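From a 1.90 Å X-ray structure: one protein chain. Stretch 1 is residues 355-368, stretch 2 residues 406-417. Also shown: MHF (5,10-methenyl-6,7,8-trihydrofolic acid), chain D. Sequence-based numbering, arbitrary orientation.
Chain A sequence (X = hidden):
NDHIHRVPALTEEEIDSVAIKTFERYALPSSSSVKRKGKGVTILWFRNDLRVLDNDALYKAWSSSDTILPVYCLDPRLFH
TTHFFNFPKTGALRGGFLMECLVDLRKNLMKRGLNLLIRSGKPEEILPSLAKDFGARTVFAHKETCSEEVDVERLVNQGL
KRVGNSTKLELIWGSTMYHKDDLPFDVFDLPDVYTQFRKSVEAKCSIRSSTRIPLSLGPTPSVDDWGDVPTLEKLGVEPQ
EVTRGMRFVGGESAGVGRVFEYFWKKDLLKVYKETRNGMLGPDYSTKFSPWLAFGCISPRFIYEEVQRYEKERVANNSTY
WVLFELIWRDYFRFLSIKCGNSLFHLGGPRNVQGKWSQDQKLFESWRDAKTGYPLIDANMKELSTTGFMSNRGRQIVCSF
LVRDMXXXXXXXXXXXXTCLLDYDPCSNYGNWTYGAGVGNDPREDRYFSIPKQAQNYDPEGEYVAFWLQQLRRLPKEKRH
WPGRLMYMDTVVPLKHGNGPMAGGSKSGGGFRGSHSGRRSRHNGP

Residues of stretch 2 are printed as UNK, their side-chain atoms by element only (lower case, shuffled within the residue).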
ATOM      1  N   LYS A 355      -7.331  29.486  -5.943  1.00 63.53           N
ATOM      2  CA  LYS A 355      -7.230  28.875  -7.297  1.00 62.80           C
ATOM      3  C   LYS A 355      -7.998  27.611  -7.823  1.00 60.50           C
ATOM      4  O   LYS A 355      -9.171  27.406  -7.538  1.00 61.39           O
ATOM      5  CB  LYS A 355      -5.736  28.672  -7.622  1.00 64.65           C
ATOM      6  CG  LYS A 355      -5.349  28.613  -9.104  1.00 67.92           C
ATOM      7  CD  LYS A 355      -4.752  29.910  -9.554  1.00 70.33           C
ATOM      8  CE  LYS A 355      -4.017  29.669 -10.828  1.00 72.05           C
ATOM      9  NZ  LYS A 355      -3.579  30.866 -11.561  1.00 72.67           N
ATOM     10  N   TRP A 356      -7.335  26.942  -8.765  1.00 56.95           N
ATOM     11  CA  TRP A 356      -7.608  25.664  -9.459  1.00 52.10           C
ATOM     12  C   TRP A 356      -8.798  25.266 -10.320  1.00 47.82           C
ATOM     13  O   TRP A 356      -9.972  25.334  -9.927  1.00 48.29           O
ATOM     14  CB  TRP A 356      -7.382  24.577  -8.411  1.00 54.31           C
ATOM     15  CG  TRP A 356      -6.251  24.925  -7.559  1.00 58.52           C
ATOM     16  CD1 TRP A 356      -6.310  25.307  -6.256  1.00 59.39           C
ATOM     17  CD2 TRP A 356      -4.882  25.032  -7.953  1.00 61.86           C
ATOM     18  NE1 TRP A 356      -5.065  25.659  -5.808  1.00 62.56           N
ATOM     19  CE2 TRP A 356      -4.167  25.498  -6.833  1.00 63.56           C
ATOM     20  CE3 TRP A 356      -4.191  24.784  -9.144  1.00 63.20           C
ATOM     21  CZ2 TRP A 356      -2.785  25.723  -6.866  1.00 64.94           C
ATOM     22  CZ3 TRP A 356      -2.812  25.009  -9.184  1.00 64.98           C
ATOM     23  CH2 TRP A 356      -2.124  25.475  -8.050  1.00 64.43           C
ATOM     24  N   SER A 357      -8.443  24.818 -11.512  1.00 42.14           N
ATOM     25  CA  SER A 357      -9.383  24.331 -12.544  1.00 38.15           C
ATOM     26  C   SER A 357      -9.722  22.854 -12.342  1.00 36.02           C
ATOM     27  O   SER A 357      -8.941  22.099 -11.763  1.00 32.50           O
ATOM     28  CB  SER A 357      -8.775  24.485 -13.953  1.00 34.49           C
ATOM     29  OG  SER A 357      -9.506  23.742 -14.932  1.00 34.46           O
ATOM     30  N   GLN A 358     -10.892  22.454 -12.830  1.00 33.79           N
ATOM     31  CA  GLN A 358     -11.335  21.067 -12.757  1.00 35.70           C
ATOM     32  C   GLN A 358     -11.767  20.681 -14.170  1.00 35.98           C
ATOM     33  O   GLN A 358     -12.642  19.836 -14.365  1.00 37.58           O
ATOM     34  CB  GLN A 358     -12.494  20.916 -11.771  1.00 35.82           C
ATOM     35  CG  GLN A 358     -12.149  21.381 -10.361  1.00 36.38           C
ATOM     36  CD  GLN A 358     -13.213  21.007  -9.339  1.00 40.55           C
ATOM     37  OE1 GLN A 358     -14.375  20.766  -9.686  1.00 38.16           O
ATOM     38  NE2 GLN A 358     -12.821  20.967  -8.067  1.00 37.71           N
ATOM     39  N   ASP A 359     -11.133  21.330 -15.147  1.00 36.54           N
ATOM     40  CA  ASP A 359     -11.393  21.110 -16.568  1.00 38.63           C
ATOM     41  C   ASP A 359     -11.374  19.616 -16.864  1.00 37.53           C
ATOM     42  O   ASP A 359     -10.312  18.986 -16.862  1.00 36.40           O
ATOM     43  CB  ASP A 359     -10.319  21.806 -17.408  1.00 41.10           C
ATOM     44  CG  ASP A 359     -10.554  21.662 -18.903  1.00 45.22           C
ATOM     45  OD1 ASP A 359     -10.958  20.569 -19.354  1.00 47.72           O
ATOM     46  OD2 ASP A 359     -10.319  22.645 -19.636  1.00 51.53           O
ATOM     47  N   GLN A 360     -12.549  19.059 -17.138  1.00 37.61           N
ATOM     48  CA  GLN A 360     -12.679  17.633 -17.408  1.00 39.56           C
ATOM     49  C   GLN A 360     -11.859  17.174 -18.614  1.00 40.03           C
ATOM     50  O   GLN A 360     -11.263  16.095 -18.592  1.00 38.12           O
ATOM     51  CB  GLN A 360     -14.156  17.278 -17.603  1.00 40.65           C
ATOM     52  CG  GLN A 360     -14.473  15.790 -17.510  1.00 45.61           C
ATOM     53  CD  GLN A 360     -13.979  15.155 -16.213  1.00 49.25           C
ATOM     54  OE1 GLN A 360     -14.012  15.774 -15.146  1.00 48.53           O
ATOM     55  NE2 GLN A 360     -13.535  13.903 -16.302  1.00 48.45           N
ATOM     56  N   LYS A 361     -11.817  17.997 -19.658  1.00 39.47           N
ATOM     57  CA  LYS A 361     -11.065  17.652 -20.859  1.00 38.79           C
ATOM     58  C   LYS A 361      -9.576  17.570 -20.558  1.00 35.64           C
ATOM     59  O   LYS A 361      -8.901  16.625 -20.973  1.00 33.58           O
ATOM     60  CB  LYS A 361     -11.303  18.681 -21.965  1.00 43.59           C
ATOM     61  CG  LYS A 361     -11.981  18.111 -23.201  1.00 51.73           C
ATOM     62  CD  LYS A 361     -11.756  19.002 -24.418  1.00 57.25           C
ATOM     63  CE  LYS A 361     -10.268  19.125 -24.736  1.00 61.41           C
ATOM     64  NZ  LYS A 361      -9.939  18.683 -26.122  1.00 64.58           N
ATOM     65  N   LEU A 362      -9.060  18.568 -19.849  1.00 33.57           N
ATOM     66  CA  LEU A 362      -7.650  18.565 -19.499  1.00 33.09           C
ATOM     67  C   LEU A 362      -7.352  17.342 -18.655  1.00 29.44           C
ATOM     68  O   LEU A 362      -6.394  16.617 -18.915  1.00 28.59           O
ATOM     69  CB  LEU A 362      -7.271  19.817 -18.714  1.00 35.80           C
ATOM     70  CG  LEU A 362      -6.775  21.002 -19.537  1.00 40.08           C
ATOM     71  CD1 LEU A 362      -6.224  22.065 -18.599  1.00 39.44           C
ATOM     72  CD2 LEU A 362      -5.688  20.543 -20.497  1.00 40.92           C
ATOM     73  N   PHE A 363      -8.181  17.111 -17.644  1.00 30.00           N
ATOM     74  CA  PHE A 363      -7.976  15.958 -16.780  1.00 28.64           C
ATOM     75  C   PHE A 363      -7.962  14.651 -17.571  1.00 29.21           C
ATOM     76  O   PHE A 363      -7.058  13.824 -17.410  1.00 26.75           O
ATOM     77  CB  PHE A 363      -9.065  15.880 -15.705  1.00 31.63           C
ATOM     78  CG  PHE A 363      -9.002  14.623 -14.887  1.00 29.16           C
ATOM     79  CD1 PHE A 363      -7.923  14.384 -14.042  1.00 31.42           C
ATOM     80  CD2 PHE A 363      -9.974  13.638 -15.029  1.00 34.27           C
ATOM     81  CE1 PHE A 363      -7.809  13.171 -13.353  1.00 31.84           C
ATOM     82  CE2 PHE A 363      -9.871  12.424 -14.347  1.00 32.98           C
ATOM     83  CZ  PHE A 363      -8.786  12.190 -13.509  1.00 33.41           C
ATOM     84  N   GLU A 364      -8.955  14.458 -18.435  1.00 27.23           N
ATOM     85  CA  GLU A 364      -9.009  13.225 -19.200  1.00 28.08           C
ATOM     86  C   GLU A 364      -7.784  12.972 -20.071  1.00 26.39           C
ATOM     87  O   GLU A 364      -7.402  11.819 -20.270  1.00 25.20           O
ATOM     88  CB  GLU A 364     -10.283  13.181 -20.043  1.00 32.63           C
ATOM     89  CG  GLU A 364     -11.534  13.195 -19.176  1.00 42.41           C
ATOM     90  CD  GLU A 364     -12.807  12.956 -19.957  1.00 48.46           C
ATOM     91  OE1 GLU A 364     -12.815  13.219 -21.180  1.00 51.77           O
ATOM     92  OE2 GLU A 364     -13.804  12.517 -19.338  1.00 50.20           O
ATOM     93  N   SER A 365      -7.158  14.034 -20.577  1.00 27.58           N
ATOM     94  CA  SER A 365      -5.973  13.866 -21.422  1.00 28.07           C
ATOM     95  C   SER A 365      -4.808  13.313 -20.598  1.00 27.99           C
ATOM     96  O   SER A 365      -3.992  12.539 -21.100  1.00 27.10           O
ATOM     97  CB  SER A 365      -5.575  15.197 -22.084  1.00 29.67           C
ATOM     98  OG  SER A 365      -5.125  16.152 -21.136  1.00 36.03           O
ATOM     99  N   TRP A 366      -4.743  13.725 -19.333  1.00 27.04           N
ATOM    100  CA  TRP A 366      -3.718  13.270 -18.396  1.00 25.12           C
ATOM    101  C   TRP A 366      -4.031  11.811 -18.064  1.00 26.19           C
ATOM    102  O   TRP A 366      -3.184  10.927 -18.185  1.00 23.62           O
ATOM    103  CB  TRP A 366      -3.796  14.114 -17.119  1.00 24.62           C
ATOM    104  CG  TRP A 366      -2.802  13.788 -16.031  1.00 27.36           C
ATOM    105  CD1 TRP A 366      -1.477  14.157 -15.978  1.00 23.96           C
ATOM    106  CD2 TRP A 366      -3.074  13.106 -14.796  1.00 25.04           C
ATOM    107  NE1 TRP A 366      -0.919  13.754 -14.785  1.00 25.24           N
ATOM    108  CE2 TRP A 366      -1.874  13.106 -14.041  1.00 23.27           C
ATOM    109  CE3 TRP A 366      -4.215  12.496 -14.252  1.00 24.21           C
ATOM    110  CZ2 TRP A 366      -1.785  12.522 -12.770  1.00 23.49           C
ATOM    111  CZ3 TRP A 366      -4.125  11.914 -12.982  1.00 22.39           C
ATOM    112  CH2 TRP A 366      -2.918  11.934 -12.258  1.00 20.74           C
ATOM    113  N   ARG A 367      -5.272  11.577 -17.656  1.00 24.34           N
ATOM    114  CA  ARG A 367      -5.744  10.251 -17.285  1.00 26.58           C
ATOM    115  C   ARG A 367      -5.538   9.226 -18.400  1.00 26.95           C
ATOM    116  O   ARG A 367      -5.045   8.112 -18.162  1.00 23.35           O
ATOM    117  CB  ARG A 367      -7.235  10.335 -16.936  1.00 28.40           C
ATOM    118  CG  ARG A 367      -7.850   9.035 -16.465  1.00 31.96           C
ATOM    119  CD  ARG A 367      -9.365   9.131 -16.473  1.00 33.56           C
ATOM    120  NE  ARG A 367      -9.884   9.103 -17.838  1.00 36.69           N
ATOM    121  CZ  ARG A 367     -11.135   9.404 -18.171  1.00 38.91           C
ATOM    122  NH1 ARG A 367     -12.008   9.758 -17.235  1.00 37.34           N
ATOM    123  NH2 ARG A 367     -11.512   9.363 -19.443  1.00 38.71           N
ATOM    124  N   ASP A 368      -5.905   9.610 -19.621  1.00 25.54           N
ATOM    125  CA  ASP A 368      -5.800   8.702 -20.755  1.00 28.56           C
ATOM    126  C   ASP A 368      -4.488   8.714 -21.518  1.00 28.45           C
ATOM    127  O   ASP A 368      -4.409   8.191 -22.634  1.00 26.54           O
ATOM    128  CB  ASP A 368      -6.963   8.941 -21.718  1.00 28.79           C
ATOM    129  CG  ASP A 368      -8.306   8.772 -21.043  1.00 31.81           C
ATOM    130  OD1 ASP A 368      -8.377   8.025 -20.037  1.00 32.48           O
ATOM    131  OD2 ASP A 368      -9.289   9.377 -21.513  1.00 33.85           O
ATOM    132  N   UNK A 406      -2.368  23.047 -14.321  1.00 30.55           N
ATOM    133  CA  UNK A 406      -3.103  23.906 -13.406  1.00 28.95           C
ATOM    134  C   UNK A 406      -4.370  23.297 -12.822  1.00 29.64           C
ATOM    135  O   UNK A 406      -5.291  24.017 -12.430  1.00 30.42           O
ATOM    136  N   UNK A 407      -4.421  21.972 -12.735  1.00 27.55           N
ATOM    137  CA  UNK A 407      -5.611  21.301 -12.207  1.00 27.53           C
ATOM    138  C   UNK A 407      -5.653  21.086 -10.700  1.00 26.11           C
ATOM    139  O   UNK A 407      -4.622  20.995 -10.037  1.00 25.89           O
ATOM    140  c   UNK A 407      -6.080  19.971 -14.397  1.00 29.33           C
ATOM    141  c   UNK A 407      -7.390  20.699 -14.657  1.00 31.83           C
ATOM    142  c   UNK A 407      -6.139  18.553 -14.938  1.00 31.71           C
ATOM    143  c   UNK A 407      -5.799  19.944 -12.893  1.00 26.32           C
ATOM    144  N   UNK A 408      -6.876  21.012 -10.183  1.00 25.99           N
ATOM    145  CA  UNK A 408      -7.159  20.749  -8.771  1.00 24.29           C
ATOM    146  C   UNK A 408      -6.388  19.452  -8.498  1.00 23.26           C
ATOM    147  O   UNK A 408      -6.691  18.423  -9.103  1.00 22.39           O
ATOM    148  o   UNK A 408     -10.130  20.836  -6.778  1.00 25.82           O
ATOM    149  c   UNK A 408      -8.672  20.517  -8.620  1.00 22.09           C
ATOM    150  o   UNK A 408      -8.432  19.466  -6.490  1.00 24.91           O
ATOM    151  c   UNK A 408      -9.100  20.257  -7.193  1.00 22.84           C
ATOM    152  N   UNK A 409      -5.407  19.498  -7.600  1.00 20.74           N
ATOM    153  CA  UNK A 409      -4.580  18.322  -7.317  1.00 22.79           C
ATOM    154  C   UNK A 409      -5.327  17.067  -6.870  1.00 22.11           C
ATOM    155  O   UNK A 409      -4.862  15.944  -7.088  1.00 21.28           O
ATOM    156  c   UNK A 409      -4.173  17.977  -3.828  1.00 22.49           C
ATOM    157  n   UNK A 409      -4.668  20.012  -3.020  1.00 23.74           N
ATOM    158  c   UNK A 409      -4.745  16.682  -1.414  1.00 21.71           C
ATOM    159  c   UNK A 409      -3.488  18.659  -6.286  1.00 22.69           C
ATOM    160  c   UNK A 409      -4.607  18.686  -2.684  1.00 24.76           C
ATOM    161  c   UNK A 409      -4.897  18.047  -1.469  1.00 24.68           C
ATOM    162  c   UNK A 409      -4.290  20.158  -4.338  1.00 25.61           C
ATOM    163  c   UNK A 409      -4.025  16.585  -3.748  1.00 24.60           C
ATOM    164  c   UNK A 409      -3.974  18.939  -4.877  1.00 24.88           C
ATOM    165  c   UNK A 409      -4.314  15.947  -2.536  1.00 24.19           C
ATOM    166  N   UNK A 410      -6.488  17.244  -6.257  1.00 23.05           N
ATOM    167  CA  UNK A 410      -7.250  16.097  -5.786  1.00 23.28           C
ATOM    168  C   UNK A 410      -7.782  15.253  -6.946  1.00 23.85           C
ATOM    169  O   UNK A 410      -8.123  14.088  -6.768  1.00 21.59           O
ATOM    170  c   UNK A 410     -10.735  19.606  -3.502  1.00 33.02           C
ATOM    171  c   UNK A 410      -7.817  17.348  -3.652  1.00 23.16           C
ATOM    172  n   UNK A 410     -11.285  20.455  -4.356  1.00 34.35           N
ATOM    173  c   UNK A 410      -8.375  16.583  -4.864  1.00 23.71           C
ATOM    174  n   UNK A 410      -9.556  19.061  -3.775  1.00 27.35           N
ATOM    175  n   UNK A 410     -11.373  19.290  -2.383  1.00 35.30           N
ATOM    176  c   UNK A 410      -8.884  18.105  -2.907  1.00 30.03           C
ATOM    177  N   UNK A 411      -7.844  15.829  -8.142  1.00 20.89           N
ATOM    178  CA  UNK A 411      -8.306  15.053  -9.279  1.00 22.07           C
ATOM    179  C   UNK A 411      -7.238  14.001  -9.532  1.00 21.29           C
ATOM    180  O   UNK A 411      -7.545  12.840  -9.805  1.00 22.37           O
ATOM    181  c   UNK A 411      -9.637  16.894 -10.411  1.00 25.24           C
ATOM    182  s   UNK A 411      -9.855  17.828 -11.927  1.00 28.30           S
ATOM    183  c   UNK A 411     -11.071  16.820 -12.754  1.00 27.20           C
ATOM    184  c   UNK A 411      -8.480  15.936 -10.517  1.00 20.97           C
ATOM    185  N   UNK A 412      -5.979  14.416  -9.433  1.00 21.51           N
ATOM    186  CA  UNK A 412      -4.884  13.485  -9.635  1.00 20.91           C
ATOM    187  C   UNK A 412      -4.786  12.487  -8.488  1.00 19.08           C
ATOM    188  O   UNK A 412      -4.535  11.295  -8.702  1.00 19.43           O
ATOM    189  N   UNK A 413      -4.997  12.963  -7.265  1.00 19.14           N
ATOM    190  CA  UNK A 413      -4.929  12.092  -6.094  1.00 17.80           C
ATOM    191  C   UNK A 413      -6.020  11.020  -6.109  1.00 18.86           C
ATOM    192  O   UNK A 413      -5.761   9.865  -5.741  1.00 17.88           O
ATOM    193  c   UNK A 413      -5.017  12.924  -4.802  1.00 19.94           C
ATOM    194  N   UNK A 414      -7.229  11.387  -6.538  1.00 17.42           N
ATOM    195  CA  UNK A 414      -8.327  10.425  -6.589  1.00 17.47           C
ATOM    196  C   UNK A 414      -8.142   9.411  -7.705  1.00 19.58           C
ATOM    197  O   UNK A 414      -8.574   8.254  -7.582  1.00 17.47           O
ATOM    198  c   UNK A 414     -11.618  12.193  -5.373  1.00 25.00           C
ATOM    199  c   UNK A 414     -10.170  11.720  -5.377  1.00 19.13           C
ATOM    200  o   UNK A 414     -12.363  11.926  -6.337  1.00 23.84           O
ATOM    201  c   UNK A 414      -9.688  11.137  -6.718  1.00 17.04           C
ATOM    202  o   UNK A 414     -12.013  12.827  -4.371  1.00 28.05           O
ATOM    203  N   UNK A 415      -7.502   9.829  -8.795  1.00 18.80           N
ATOM    204  CA  UNK A 415      -7.255   8.902  -9.893  1.00 18.53           C
ATOM    205  C   UNK A 415      -6.209   7.883  -9.439  1.00 17.95           C
ATOM    206  O   UNK A 415      -6.294   6.701  -9.777  1.00 19.48           O
ATOM    207  c   UNK A 415      -6.599   8.674 -12.307  1.00 19.31           C
ATOM    208  c   UNK A 415      -6.986   7.067 -13.899  1.00 19.61           C
ATOM    209  c   UNK A 415      -5.444   8.407 -12.985  1.00 18.35           C
ATOM    210  c   UNK A 415      -6.773   9.631 -11.151  1.00 18.62           C
ATOM    211  c   UNK A 415      -9.665   6.690 -13.389  1.00 26.28           C
ATOM    212  c   UNK A 415      -8.970   7.629 -12.623  1.00 23.06           C
ATOM    213  c   UNK A 415      -7.606   7.825 -12.878  1.00 21.48           C
ATOM    214  n   UNK A 415      -5.669   7.440 -13.944  1.00 19.70           N
ATOM    215  c   UNK A 415      -9.017   5.953 -14.400  1.00 24.25           C
ATOM    216  c   UNK A 415      -7.683   6.127 -14.668  1.00 23.14           C
ATOM    217  N   UNK A 416      -5.225   8.340  -8.664  1.00 15.28           N
ATOM    218  CA  UNK A 416      -4.206   7.434  -8.137  1.00 15.51           C
ATOM    219  C   UNK A 416      -4.933   6.491  -7.160  1.00 16.44           C
ATOM    220  O   UNK A 416      -4.659   5.290  -7.109  1.00 17.17           O
ATOM    221  c   UNK A 416      -0.957   9.292 -10.369  1.00 17.58           C
ATOM    222  c   UNK A 416      -3.111   8.217  -7.401  1.00 13.62           C
ATOM    223  c   UNK A 416      -1.916   8.572  -8.254  1.00 17.16           C
ATOM    224  c   UNK A 416       0.473   9.002  -8.443  1.00 15.86           C
ATOM    225  c   UNK A 416       0.313   9.341  -9.792  1.00 19.19           C
ATOM    226  c   UNK A 416      -2.063   8.909  -9.600  1.00 18.56           C
ATOM    227  c   UNK A 416      -0.640   8.621  -7.688  1.00 18.22           C
ATOM    228  N   UNK A 417      -5.888   7.034  -6.412  1.00 17.09           N
ATOM    229  CA  UNK A 417      -6.645   6.215  -5.465  1.00 17.27           C
ATOM    230  C   UNK A 417      -7.391   5.092  -6.195  1.00 16.64           C
ATOM    231  O   UNK A 417      -7.472   3.959  -5.715  1.00 15.52           O
ATOM    232  o   UNK A 417      -9.989   6.347  -1.903  1.00 21.59           O
ATOM    233  o   UNK A 417      -9.289   8.249  -2.761  1.00 24.09           O
ATOM    234  c   UNK A 417      -7.638   7.070  -4.670  1.00 17.74           C
ATOM    235  c   UNK A 417      -9.339   6.996  -2.749  1.00 22.73           C
ATOM    236  c   UNK A 417      -8.583   6.210  -3.806  1.00 17.08           C
TER
HETATM  237  N1  MHF D1499      -9.289   6.869   1.517  1.00 19.39           N
HETATM  238  C2  MHF D1499      -9.212   6.216   2.726  1.00 20.17           C
HETATM  239  NA2 MHF D1499      -8.653   4.973   2.773  1.00 18.64           N
HETATM  240  N3  MHF D1499      -9.677   6.775   3.856  1.00 19.74           N
HETATM  241  C4  MHF D1499     -10.268   8.009   3.847  1.00 21.00           C
HETATM  242  O4  MHF D1499     -10.700   8.503   4.896  1.00 16.53           O
HETATM  243  C4A MHF D1499     -10.384   8.710   2.611  1.00 20.88           C
HETATM  244  N5  MHF D1499     -11.015   9.973   2.475  1.00 20.26           N
HETATM  245  C6  MHF D1499     -11.431  10.515   1.135  1.00 20.10           C
HETATM  246  C7  MHF D1499     -10.236  10.287   0.181  1.00 19.73           C
HETATM  247  N8  MHF D1499      -9.961   8.813   0.217  1.00 18.29           N
HETATM  248  C8A MHF D1499      -9.871   8.123   1.435  1.00 19.39           C
HETATM  249  C9  MHF D1499     -11.830  11.998   1.372  1.00 21.12           C
HETATM  250  N10 MHF D1499     -11.460  12.212   2.793  1.00 25.99           N
HETATM  251  C11 MHF D1499     -11.583  10.904   3.452  1.00 20.51           C
HETATM  252  C12 MHF D1499     -13.672  15.256   4.871  1.00 21.80           C
HETATM  253  C13 MHF D1499     -13.039  15.519   3.618  1.00 22.97           C
HETATM  254  C14 MHF D1499     -12.347  14.514   2.943  1.00 24.41           C
HETATM  255  C15 MHF D1499     -12.259  13.204   3.485  1.00 21.31           C
HETATM  256  C16 MHF D1499     -12.922  12.931   4.747  1.00 21.41           C
HETATM  257  C17 MHF D1499     -13.622  13.947   5.427  1.00 21.59           C
HETATM  258  C   MHF D1499     -14.353  16.372   5.581  1.00 22.71           C
HETATM  259  O   MHF D1499     -14.351  17.488   5.074  1.00 25.47           O
HETATM  260  N   MHF D1499     -14.953  16.180   6.778  1.00 21.63           N
HETATM  261  CA  MHF D1499     -15.588  17.304   7.465  1.00 24.21           C
HETATM  262  CB  MHF D1499     -16.728  16.813   8.357  1.00 25.24           C
HETATM  263  CG  MHF D1499     -17.824  16.091   7.615  1.00 34.56           C
HETATM  264  CD  MHF D1499     -18.446  16.949   6.536  1.00 38.73           C
HETATM  265  OE1 MHF D1499     -19.149  17.921   6.888  1.00 43.17           O
HETATM  266  OE2 MHF D1499     -18.216  16.663   5.339  1.00 47.63           O
HETATM  267  CT  MHF D1499     -14.559  18.046   8.323  1.00 26.25           C
HETATM  268  O1  MHF D1499     -13.467  17.487   8.558  1.00 23.48           O
HETATM  269  O2  MHF D1499     -14.852  19.178   8.761  1.00 27.02           O
HETATM  270  O   HOH W   1     -10.702  23.407  -7.127  1.00 31.53           O
HETATM  271  O   HOH W   2      -3.874   6.545 -16.101  1.00 22.66           O

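Position 406 has no side-chain atoms. Its O accepts a weak hydrogen bond from Ser-357 N (3.4 Å) and meets the edge of the Trp-356 ring. A positive phi of 67° favours glycine: Gly-406.

Position 407 carries four carbons, forked at the second. One tip lies 3.7 Å from Phe-363 CA, the other 3.7 Å from Ser-357 OG. This is Leu-407, whose fork fills the buried space beside the start of the first helix.

Position 408 has two carbons, the second bearing two oxygens, one of them 3.0 Å from Gln-358 NE2. Its N donates to Ser-357 O (2.8 Å). This is Asp-408: OD1 caps the coming helix by accepting from N of position 410 (3.0 Å), while OD2 accepts the Gln-358 hydrogen bond.

Position 409 has one carbon, then fused five- and six-membered rings holding eight carbons and one nitrogen. The side chain makes no contact with stretch 1. Trp-409 suits a buried site because its NE1 is hydrogen-bonded elsewhere in the structure.

Position 410 shows three carbons, a nitrogen, then a carbon with two more nitrogens: Arg-410. Its NH2 reaches Asp-408 OD2 (2.7 Å) in a salt bridge, and its guanidinium holds the carboxylate that Gln-358 also binds.

Position 411 is an unbranched chain of two carbons, sulfur and carbon. The sulfur lies 3.7 Å from Gln-358 CA and the last carbon 3.7 Å from Phe-363 CB. Met-411 suits this place, its slender chain passing between the backbone and the ring.

Position 412 has no side chain, and its CA lies 3.6 Å from Trp-366 CH2. An ideal CB would be only 3.4 Å from that CH2, so Gly-412 leaves room for the indole.

Position 413 has a single carbon, pointing away: Ala-413, compact and buried.

Position 414 has three carbons, the third with two oxygens, and does not touch stretch 1. Its CA-to-CB bond points sideways. Glu-414 can be buried because its carboxylate is hydrogen-bonded elsewhere.

Position 415 has one carbon, then fused five- and six-membered rings holding eight carbons and one nitrogen. Arg-367 CG lies over a ring face, 3.6 Å from the six-membered centroid. Trp-415 offers that broad surface, and its NE1 donates to water 2 (2.9 Å).

Position 416 has one carbon and a six-carbon ring, one ring carbon 3.8 Å from Trp-366 CH2. Phe-416 gives the buried indole an apolar neighbour.

Position 417 has three carbons, the third with two oxygens: Glu-417, beyond reach of stretch 1, whose OE1 accepts from MHF N8 (3.1 Å).

The contact begins with a single backbone bridge, Ser-357 to Leu-407, reinforced by Gln-358 and Asp-408. The helices then run at 39°, Phe-363, Trp-366 and Arg-367 packing against Met-411, Gly-412 and Trp-415.

Stretch 2, residues 406-417: GLDWRMGAEWFE
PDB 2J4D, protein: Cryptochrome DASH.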